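Local structure of leucyl aminopeptidase (5NTD) at residues V292-G297 against K310-G315; T401-Q406 against H493-Y498; F440-C445 against A470-A475. The protein probably cleaves amino-terminal residues such as leucine from peptides as a hexameric, two-metal M17 aminopeptidase, held here with the inhibitor bestatin. One frame throughout, in Å; residues are numbered along the deposited sequence.

Contact 1 (V292-G297 against K310-G315); sequences VYDCGG and KHDMGG. With MN (manganese (II) ion), chain B; MN (manganese (II) ion), chain C; BES (2-(3-amino-2-hydroxy-4-phenyl-butyrylamino)-4-methyl-pentanoic acid), chain D.
Asp294 OD2 is shared between two metals: it sits 2.0 Å from the manganese of chain B and also 2.0 Å from that of chain C, forming a single-atom bridge. Asp312 OD2 binds only the first of these ions, at 1.9 Å, and this common metal brings it to 3.0 Å from Asp294 OD2. Asp312 OD1 approaches N2 of bestatin to 2.6 Å and is hydrogen-bonded to Thr401 OG1. Bestatin O2 bridges the two ions as well. Lys289, Asp371 and Glu373 supply further metal ligands, giving the two-metal centre of an M17 aminopeptidase.

The Asp294 carboxylate reaches the metals with CG anti to the backbone N (chi1 -168°). Its other oxygen, OD1, is turned back to its own loop, where it accepts a weak bond from Gly296 N, and it is also hydrogen-bonded to Asn344 ND2. This second shell probably fixes the rotation of the bridging group.

Packing contacts join the segments farther from the metals. Met313 CG, set between the backbone N and the carbonyl carbon (chi1 42°), lies 3.8 Å from Val292 CA; beyond it the chain bends away. The Tyr293 ring offers an edge to the chain, with CD1 3.6 Å from Lys310 N, which lies near the ring plane. Both residues also reach the second subunit: Tyr293 OH bonds to its Asn353 O, and Lys310 N to its Asp354 OD2, so the contact borders a subunit interface.

The chain turns a corner at Val292, and strand 293-294 then runs parallel to strand 334-344. Met313 stands at the N-cap position of helix 314-328, and its side chain packs on Leu212 and Val213 of helix 196-214.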
loop_
_atom_site.group_PDB
_atom_site.type_symbol
_atom_site.label_atom_id
_atom_site.label_comp_id
_atom_site.label_asym_id
_atom_site.label_seq_id
_atom_site.Cartn_x
_atom_site.Cartn_y
_atom_site.Cartn_z
ATOM N N VAL G 292 21.627 -17.735 4.962
ATOM C CA VAL G 292 21.584 -18.414 3.636
ATOM C C VAL G 292 20.377 -17.995 2.810
ATOM O O VAL G 292 20.425 -17.982 1.588
ATOM C CB VAL G 292 21.628 -19.942 3.760
ATOM C CG1 VAL G 292 23.003 -20.344 4.254
ATOM C CG2 VAL G 292 20.556 -20.466 4.698
ATOM N N TYR G 293 19.289 -17.711 3.516
ATOM C CA TYR G 293 18.119 -17.063 2.933
ATOM C C TYR G 293 17.309 -16.333 3.996
ATOM O O TYR G 293 17.125 -16.826 5.094
ATOM C CB TYR G 293 17.249 -18.064 2.246
ATOM C CG TYR G 293 16.202 -17.476 1.318
ATOM C CD1 TYR G 293 16.572 -16.789 0.157
ATOM C CD2 TYR G 293 14.849 -17.596 1.606
ATOM C CE1 TYR G 293 15.628 -16.280 -0.695
ATOM C CE2 TYR G 293 13.885 -17.086 0.759
ATOM C CZ TYR G 293 14.269 -16.433 -0.391
ATOM O OH TYR G 293 13.321 -15.923 -1.250
ATOM N N ASP G 294 16.918 -15.108 3.660
ATOM C CA ASP G 294 16.199 -14.182 4.577
ATOM C C ASP G 294 14.808 -14.012 3.959
ATOM O O ASP G 294 14.579 -13.103 3.171
ATOM C CB ASP G 294 16.922 -12.799 4.710
ATOM C CG ASP G 294 16.375 -11.912 5.870
ATOM O OD1 ASP G 294 15.440 -12.421 6.519
ATOM O OD2 ASP G 294 16.934 -10.752 6.180
ATOM N N CYS G 295 13.861 -14.854 4.356
ATOM C CA CYS G 295 12.447 -14.627 3.956
ATOM C C CYS G 295 11.756 -13.524 4.794
ATOM O O CYS G 295 10.666 -13.113 4.482
ATOM C CB CYS G 295 11.632 -15.925 3.989
ATOM S SG CYS G 295 10.879 -16.375 5.576
ATOM N N GLY G 296 12.408 -13.115 5.874
ATOM C CA GLY G 296 11.866 -12.155 6.859
ATOM C C GLY G 296 11.364 -12.792 8.148
ATOM O O GLY G 296 11.120 -12.136 9.135
ATOM N N GLY G 297 11.207 -14.107 8.100
ATOM C CA GLY G 297 10.512 -14.843 9.144
ATOM C C GLY G 297 9.019 -14.450 9.140
ATOM O O GLY G 297 8.436 -14.150 8.110
ATOM N N LYS G 310 19.189 -14.634 -1.150
ATOM C CA LYS G 310 20.274 -15.655 -1.203
ATOM C C LYS G 310 21.639 -14.974 -1.006
ATOM O O LYS G 310 22.604 -15.630 -0.603
ATOM C CB LYS G 310 20.295 -16.440 -2.504
ATOM C CG LYS G 310 20.767 -15.631 -3.697
ATOM C CD LYS G 310 20.812 -16.416 -5.000
ATOM C CE LYS G 310 21.150 -15.472 -6.147
ATOM N NZ LYS G 310 21.451 -16.144 -7.428
ATOM N N HIS G 311 21.688 -13.662 -1.270
ATOM C CA HIS G 311 22.874 -12.849 -1.016
ATOM C C HIS G 311 23.105 -12.524 0.467
ATOM O O HIS G 311 24.140 -11.938 0.814
ATOM C CB HIS G 311 22.853 -11.536 -1.778
ATOM C CG HIS G 311 22.813 -11.685 -3.262
ATOM N ND1 HIS G 311 22.390 -10.673 -4.081
ATOM C CD2 HIS G 311 23.134 -12.712 -4.086
ATOM C CE1 HIS G 311 22.433 -11.068 -5.344
ATOM N NE2 HIS G 311 22.875 -12.304 -5.373
ATOM N N ASP G 312 22.189 -12.950 1.332
ATOM C CA ASP G 312 22.200 -12.510 2.738
ATOM C C ASP G 312 23.267 -13.226 3.571
ATOM O O ASP G 312 23.414 -12.986 4.774
ATOM C CB ASP G 312 20.812 -12.646 3.399
ATOM C CG ASP G 312 20.537 -11.564 4.389
ATOM O OD1 ASP G 312 21.117 -10.450 4.238
ATOM O OD2 ASP G 312 19.706 -11.712 5.361
ATOM N N MET G 313 23.989 -14.119 2.918
ATOM C CA MET G 313 25.188 -14.759 3.521
ATOM C C MET G 313 26.498 -14.126 2.998
ATOM O O MET G 313 27.583 -14.632 3.211
ATOM C CB MET G 313 25.171 -16.285 3.405
ATOM C CG MET G 313 24.698 -16.855 2.092
ATOM S SD MET G 313 25.542 -16.146 0.690
ATOM C CE MET G 313 27.167 -16.879 0.938
ATOM N N GLY G 314 26.367 -12.995 2.323
ATOM C CA GLY G 314 27.509 -12.314 1.703
ATOM C C GLY G 314 28.596 -11.889 2.670
ATOM O O GLY G 314 29.761 -11.883 2.339
ATOM N N GLY G 315 28.198 -11.550 3.878
ATOM C CA GLY G 315 29.154 -11.203 4.953
ATOM C C GLY G 315 29.912 -12.424 5.444
ATOM O O GLY G 315 31.107 -12.364 5.717
HETATM MN MN MN B . 18.888 -10.350 6.469
HETATM MN MN MN C . 15.957 -9.607 7.486
HETATM N N2 BES D . 19.137 -8.962 5.019
HETATM C C1 BES D . 18.320 -7.760 5.171
HETATM C C6 BES D . 19.035 -6.467 4.706
HETATM C C7 BES D . 19.026 -6.155 3.235
HETATM C C8 BES D . 19.972 -6.709 2.383
HETATM C C12 BES D . 18.105 -5.259 2.706
HETATM C C9 BES D . 19.970 -6.410 1.024
HETATM C C11 BES D . 18.098 -4.959 1.335
HETATM C C10 BES D . 19.024 -5.538 0.490
HETATM C C2 BES D . 17.922 -7.692 6.661
HETATM O O2 BES D . 17.820 -8.995 7.314
HETATM C C3 BES D . 16.570 -7.048 6.744
HETATM O O3 BES D . 15.616 -7.857 6.656
HETATM N N1 BES D . 16.608 -5.722 6.952
HETATM C C4 BES D . 15.468 -4.863 7.078
HETATM C C13 BES D . 15.036 -4.704 8.531
HETATM C C14 BES D . 13.632 -4.132 8.723
HETATM C C15 BES D . 12.517 -4.718 7.865
HETATM C C16 BES D . 13.203 -4.327 10.156
HETATM C C5 BES D . 15.771 -3.498 6.561
HETATM O O1 BES D . 14.895 -2.933 5.906
HETATM O O4 BES D . 16.859 -2.970 6.806
#

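Contact 2 (T401-Q406 against H493-Y498); sequences TLTGAQ and HVDLAY. With BES (2-(3-amino-2-hydroxy-4-phenyl-butyrylamino)-4-methyl-pentanoic acid), chain D.
The two backbones meet where Thr401 and Ala497 pass with their CA atoms only 3.6 Å apart, just beyond the C-terminal ends of strands 395-400 and 490-495. The carboxylate of Asp495 ties the two segments together. Its OD1 accepts Leu402 N at 3.1 Å from above the carboxylate plane, 48° out of it, and takes weak bonds from Thr403 N and Ala497 N as well. OD2 receives the hydroxyl of Thr403 OG1 at 2.6 Å, on the syn side. The same hydroxyl oxygen accepts a weak capping bond from Gln406 N, making Thr403 the N-cap of helix 404-410.

Gln406 reaches back to the opposite segment. Its CG lies 3.3 Å from Asp495 O; the bend at chi2 (-90°) turns CD from there toward Tyr498, and OE1 accepts Tyr498 N at 2.9 Å, the donor N lying nearly along the C=O axis (165°). Its NE2 is held by Thr410 OG1 and Gly411 O, so the amide is fixed at both ends.

These segments line the bestatin site. Gly404 N donates to the inhibitor's O4 at 3.1 Å, Ala497 CB packs near its phenyl ring, and one water joins Gly404 O to Tyr498 OH. Away from the inhibitor, Leu402 CD2 rests 3.5 Å from CE1 of the His493 ring, the two side chains crossing at about a right angle.

Strand 490-495 lies between strand 395-400, its parallel neighbour, and the antiparallel strand 415-419, while helix 471-480 packs on Leu402, Thr403, His493 and Asp495.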
loop_
_atom_site.group_PDB
_atom_site.type_symbol
_atom_site.label_atom_id
_atom_site.label_comp_id
_atom_site.label_asym_id
_atom_site.label_seq_id
_atom_site.Cartn_x
_atom_site.Cartn_y
_atom_site.Cartn_z
ATOM N N THR G 401 25.371 -8.263 5.433
ATOM C CA THR G 401 24.394 -7.631 4.511
ATOM C C THR G 401 23.188 -7.163 5.331
ATOM O O THR G 401 22.132 -7.776 5.330
ATOM C CB THR G 401 23.954 -8.609 3.424
ATOM O OG1 THR G 401 23.611 -9.863 4.036
ATOM C CG2 THR G 401 25.083 -8.832 2.456
ATOM N N LEU G 402 23.389 -6.124 6.094
ATOM C CA LEU G 402 22.569 -5.921 7.278
ATOM C C LEU G 402 21.316 -5.033 7.099
ATOM O O LEU G 402 20.295 -5.344 7.689
ATOM C CB LEU G 402 23.402 -5.420 8.473
ATOM C CG LEU G 402 22.756 -5.629 9.850
ATOM C CD1 LEU G 402 22.441 -7.096 10.121
ATOM C CD2 LEU G 402 23.650 -5.083 10.936
ATOM N N THR G 403 21.431 -3.931 6.378
ATOM C CA THR G 403 20.339 -2.965 6.308
ATOM C C THR G 403 20.119 -2.443 4.914
ATOM O O THR G 403 21.073 -2.139 4.202
ATOM C CB THR G 403 20.553 -1.740 7.239
ATOM O OG1 THR G 403 21.671 -0.972 6.789
ATOM C CG2 THR G 403 20.792 -2.140 8.686
ATOM N N GLY G 404 18.849 -2.234 4.567
ATOM C CA GLY G 404 18.482 -1.428 3.405
ATOM C C GLY G 404 18.952 0.029 3.542
ATOM O O GLY G 404 19.342 0.676 2.574
ATOM N N ALA G 405 18.980 0.520 4.761
ATOM C CA ALA G 405 19.538 1.847 5.064
ATOM C C ALA G 405 20.970 2.053 4.522
ATOM O O ALA G 405 21.340 3.146 4.136
ATOM C CB ALA G 405 19.527 2.103 6.581
ATOM N N GLN G 406 21.759 0.983 4.501
ATOM C CA GLN G 406 23.134 1.067 4.027
ATOM C C GLN G 406 23.187 1.604 2.609
ATOM O O GLN G 406 23.970 2.486 2.287
ATOM C CB GLN G 406 23.813 -0.291 4.104
ATOM C CG GLN G 406 25.256 -0.283 3.640
ATOM C CD GLN G 406 25.412 -0.549 2.167
ATOM O OE1 GLN G 406 25.003 -1.595 1.658
ATOM N NE2 GLN G 406 25.921 0.440 1.445
ATOM N N HIS G 493 32.322 -2.668 12.376
ATOM C CA HIS G 493 31.114 -3.225 11.802
ATOM C C HIS G 493 31.013 -2.780 10.352
ATOM O O HIS G 493 31.007 -1.601 10.059
ATOM C CB HIS G 493 29.889 -2.798 12.594
ATOM C CG HIS G 493 28.593 -3.057 11.880
ATOM N ND1 HIS G 493 28.180 -4.318 11.517
ATOM C CD2 HIS G 493 27.652 -2.209 11.411
ATOM C CE1 HIS G 493 27.041 -4.240 10.863
ATOM N NE2 HIS G 493 26.689 -2.969 10.803
ATOM N N VAL G 494 30.969 -3.743 9.471
ATOM C CA VAL G 494 30.908 -3.518 8.015
ATOM C C VAL G 494 29.537 -3.951 7.458
ATOM O O VAL G 494 29.196 -5.127 7.437
ATOM C CB VAL G 494 31.992 -4.284 7.247
ATOM C CG1 VAL G 494 32.025 -3.875 5.782
ATOM C CG2 VAL G 494 33.342 -4.038 7.867
ATOM N N ASP G 495 28.755 -2.964 7.054
ATOM C CA ASP G 495 27.433 -3.206 6.478
ATOM C C ASP G 495 27.640 -3.188 4.982
ATOM O O ASP G 495 27.877 -2.143 4.378
ATOM C CB ASP G 495 26.416 -2.150 6.911
ATOM C CG ASP G 495 24.971 -2.554 6.587
ATOM O OD1 ASP G 495 24.763 -3.363 5.659
ATOM O OD2 ASP G 495 24.047 -2.033 7.255
ATOM N N LEU G 496 27.567 -4.352 4.388
ATOM C CA LEU G 496 27.818 -4.503 2.932
ATOM C C LEU G 496 26.620 -5.076 2.153
ATOM O O LEU G 496 26.757 -5.799 1.182
ATOM C CB LEU G 496 29.081 -5.327 2.665
ATOM C CG LEU G 496 29.385 -6.501 3.592
ATOM C CD1 LEU G 496 28.315 -7.568 3.529
ATOM C CD2 LEU G 496 30.721 -7.099 3.198
ATOM N N ALA G 497 25.450 -4.660 2.593
ATOM C CA ALA G 497 24.171 -5.093 1.983
ATOM C C ALA G 497 24.192 -5.021 0.467
ATOM O O ALA G 497 23.844 -5.957 -0.219
ATOM C CB ALA G 497 22.996 -4.299 2.551
ATOM N N TYR G 498 24.603 -3.887 -0.046
ATOM C CA TYR G 498 24.598 -3.636 -1.505
ATOM C C TYR G 498 25.911 -3.912 -2.276
ATOM O O TYR G 498 25.860 -4.396 -3.395
ATOM C CB TYR G 498 24.071 -2.237 -1.815
ATOM C CG TYR G 498 22.590 -2.111 -1.560
ATOM C CD1 TYR G 498 22.111 -1.814 -0.295
ATOM C CD2 TYR G 498 21.670 -2.321 -2.586
ATOM C CE1 TYR G 498 20.760 -1.716 -0.051
ATOM C CE2 TYR G 498 20.320 -2.215 -2.356
ATOM C CZ TYR G 498 19.872 -1.914 -1.083
ATOM O OH TYR G 498 18.517 -1.830 -0.846
HETATM N N2 BES D . 19.137 -8.962 5.019
HETATM C C1 BES D . 18.320 -7.760 5.171
HETATM C C6 BES D . 19.035 -6.467 4.706
HETATM C C7 BES D . 19.026 -6.155 3.235
HETATM C C8 BES D . 19.972 -6.709 2.383
HETATM C C12 BES D . 18.105 -5.259 2.706
HETATM C C9 BES D . 19.970 -6.410 1.024
HETATM C C11 BES D . 18.098 -4.959 1.335
HETATM C C10 BES D . 19.024 -5.538 0.490
HETATM C C2 BES D . 17.922 -7.692 6.661
HETATM O O2 BES D . 17.820 -8.995 7.314
HETATM C C3 BES D . 16.570 -7.048 6.744
HETATM O O3 BES D . 15.616 -7.857 6.656
HETATM N N1 BES D . 16.608 -5.722 6.952
HETATM C C4 BES D . 15.468 -4.863 7.078
HETATM C C13 BES D . 15.036 -4.704 8.531
HETATM C C14 BES D . 13.632 -4.132 8.723
HETATM C C15 BES D . 12.517 -4.718 7.865
HETATM C C16 BES D . 13.203 -4.327 10.156
HETATM C C5 BES D . 15.771 -3.498 6.561
HETATM O O1 BES D . 14.895 -2.933 5.906
HETATM O O4 BES D . 16.859 -2.970 6.806
HETATM O O HOH W 1 17.804 0.401 0.408
#

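Contact 3 (F440-C445 against A470-A475); sequences FPVLYC and AGVSCA
Val442 and Val472 meet branch to branch, their side chains crossing at about a right angle. Val442 CG2 comes within 3.8 Å of Val472 CG1, and Val442 CG1 stands only slightly farther from the same methyl, so that one branch of Val472 faces both branches of its partner. With Val442 CG1 anti to the carbonyl carbon (chi1 -62°), CG2 falls between the backbone N and the carbonyl carbon and lies 3.7 Å from Ser473 OG. The valine thus spans two successive residues of the helix.

Beside this apolar pair stands the polar link of the contact. Ser473 OG, anti to its own carbonyl carbon (chi1 -54°), donates to Leu443 O over 2.6 Å. The hydroxyl approaches in the plane of the carbonyl and on a lone pair, with a C=O...OG angle of 130°. A loop carbonyl is thereby satisfied by a side chain of the first helical turn.

Within the catalytic domain, the contact connects the segment leaving strand 439-441, which runs parallel to strand 415-419 in the mixed sheet, with the N terminus of helix 471-480. Ala470 is the N-cap of that helix; its O accepts Cys474 N at 2.9 Å, closing the first turn. Its backbone has positive phi, and its CB points toward the loop, where Leu443 CD2 lies 4.3 Å away in a looser apolar contact.

His449 of helix 446-449 packs on both Leu443 and Ser473. Val472 also touches Ala405 and Ala409 of helix 404-410. The third subunit adjoins much of this region: Thr410 of that subunit packs on Leu443, its Ser112 OG bonds to Tyr444 O, and it forms backbone hydrogen bonds with Ala470 and Gly471.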
loop_
_atom_site.group_PDB
_atom_site.type_symbol
_atom_site.label_atom_id
_atom_site.label_comp_id
_atom_site.label_asym_id
_atom_site.label_seq_id
_atom_site.Cartn_x
_atom_site.Cartn_y
_atom_site.Cartn_z
ATOM N N PHE G 440 32.784 3.502 3.410
ATOM C CA PHE G 440 32.554 4.874 3.894
ATOM C C PHE G 440 31.939 4.830 5.281
ATOM O O PHE G 440 31.136 3.948 5.576
ATOM C CB PHE G 440 31.661 5.640 2.924
ATOM C CG PHE G 440 31.660 7.108 3.180
ATOM C CD1 PHE G 440 32.761 7.896 2.769
ATOM C CD2 PHE G 440 30.669 7.693 3.931
ATOM C CE1 PHE G 440 32.801 9.248 3.047
ATOM C CE2 PHE G 440 30.717 9.039 4.233
ATOM C CZ PHE G 440 31.769 9.827 3.785
ATOM N N PRO G 441 32.351 5.740 6.183
ATOM C CA PRO G 441 31.816 5.660 7.537
ATOM C C PRO G 441 30.383 6.100 7.679
ATOM O O PRO G 441 29.897 6.973 6.937
ATOM C CB PRO G 441 32.684 6.615 8.344
ATOM C CG PRO G 441 33.568 7.299 7.393
ATOM C CD PRO G 441 33.266 6.867 6.010
ATOM N N VAL G 442 29.709 5.461 8.635
ATOM C CA VAL G 442 28.433 5.951 9.123
ATOM C C VAL G 442 28.593 6.441 10.547
ATOM O O VAL G 442 29.524 6.069 11.235
ATOM C CB VAL G 442 27.288 4.957 9.014
ATOM C CG1 VAL G 442 27.039 4.597 7.562
ATOM C CG2 VAL G 442 27.557 3.709 9.831
ATOM N N LEU G 443 27.645 7.276 10.967
ATOM C CA LEU G 443 27.695 7.926 12.292
ATOM C C LEU G 443 27.940 6.920 13.421
ATOM O O LEU G 443 27.221 5.967 13.545
ATOM C CB LEU G 443 26.408 8.685 12.580
ATOM C CG LEU G 443 26.281 9.328 13.956
ATOM C CD1 LEU G 443 27.242 10.486 14.093
ATOM C CD2 LEU G 443 24.844 9.804 14.165
ATOM N N TYR G 444 28.978 7.177 14.199
ATOM C CA TYR G 444 29.203 6.525 15.485
ATOM C C TYR G 444 28.852 7.485 16.603
ATOM O O TYR G 444 29.539 8.450 16.869
ATOM C CB TYR G 444 30.660 6.057 15.644
ATOM C CG TYR G 444 30.905 5.289 16.924
ATOM C CD1 TYR G 444 30.586 3.937 17.012
ATOM C CD2 TYR G 444 31.465 5.907 18.046
ATOM C CE1 TYR G 444 30.788 3.228 18.165
ATOM C CE2 TYR G 444 31.669 5.194 19.235
ATOM C CZ TYR G 444 31.326 3.865 19.272
ATOM O OH TYR G 444 31.510 3.135 20.408
ATOM N N CYS G 445 27.764 7.168 17.263
ATOM C CA CYS G 445 27.224 8.001 18.364
ATOM C C CYS G 445 26.296 7.189 19.275
ATOM O O CYS G 445 25.093 7.426 19.319
ATOM C CB CYS G 445 26.515 9.220 17.808
ATOM S SG CYS G 445 26.308 10.498 19.068
ATOM N N ALA G 470 19.440 7.318 11.985
ATOM C CA ALA G 470 20.748 6.667 11.695
ATOM C C ALA G 470 20.613 5.124 11.776
ATOM O O ALA G 470 21.107 4.482 12.683
ATOM C CB ALA G 470 21.824 7.165 12.623
ATOM N N GLY G 471 19.935 4.572 10.790
ATOM C CA GLY G 471 19.598 3.153 10.776
ATOM C C GLY G 471 20.778 2.203 10.617
ATOM O O GLY G 471 20.781 1.121 11.157
ATOM N N VAL G 472 21.753 2.596 9.829
ATOM C CA VAL G 472 22.943 1.753 9.635
ATOM C C VAL G 472 23.659 1.685 10.990
ATOM O O VAL G 472 24.102 0.643 11.419
ATOM C CB VAL G 472 23.909 2.295 8.587
ATOM C CG1 VAL G 472 25.008 1.268 8.330
ATOM C CG2 VAL G 472 23.209 2.613 7.279
ATOM N N SER G 473 23.751 2.848 11.623
ATOM C CA SER G 473 24.467 3.010 12.872
ATOM C C SER G 473 23.807 2.235 14.004
ATOM O O SER G 473 24.456 1.521 14.772
ATOM C CB SER G 473 24.579 4.478 13.232
ATOM O OG SER G 473 25.158 5.235 12.172
ATOM N N CYS G 474 22.509 2.393 14.112
ATOM C CA CYS G 474 21.731 1.731 15.184
ATOM C C CYS G 474 21.830 0.204 15.110
ATOM O O CYS G 474 21.943 -0.457 16.131
ATOM C CB CYS G 474 20.258 2.159 15.163
ATOM S SG CYS G 474 20.009 3.816 15.834
ATOM N N ALA G 475 21.814 -0.350 13.913
ATOM C CA ALA G 475 21.999 -1.813 13.762
ATOM C C ALA G 475 23.382 -2.240 14.283
ATOM O O ALA G 475 23.539 -3.255 14.945
ATOM C CB ALA G 475 21.815 -2.251 12.334
#

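How the contacts relate
From the N terminus, contact 1 comes first and closes a short loop of twelve residues between 292-297 and 310-315, leading from the sheet to helix 314-328. Contact 2 follows it in series and is far longer in range, joining the ends of two neighbouring parallel strands across 86 residues. Contact 3 falls wholly within that span, tying the segment that follows strand 439-441 to helix 471-480, which precedes strand 490-495. Contact 2 is the middle member: Leu496 CD1 packs on Gly315 of contact 1, and Val472 CG2 of contact 3 packs on Gln406 N. Contacts 1 and 3 do not touch, their nearest atoms being about 12 Å apart.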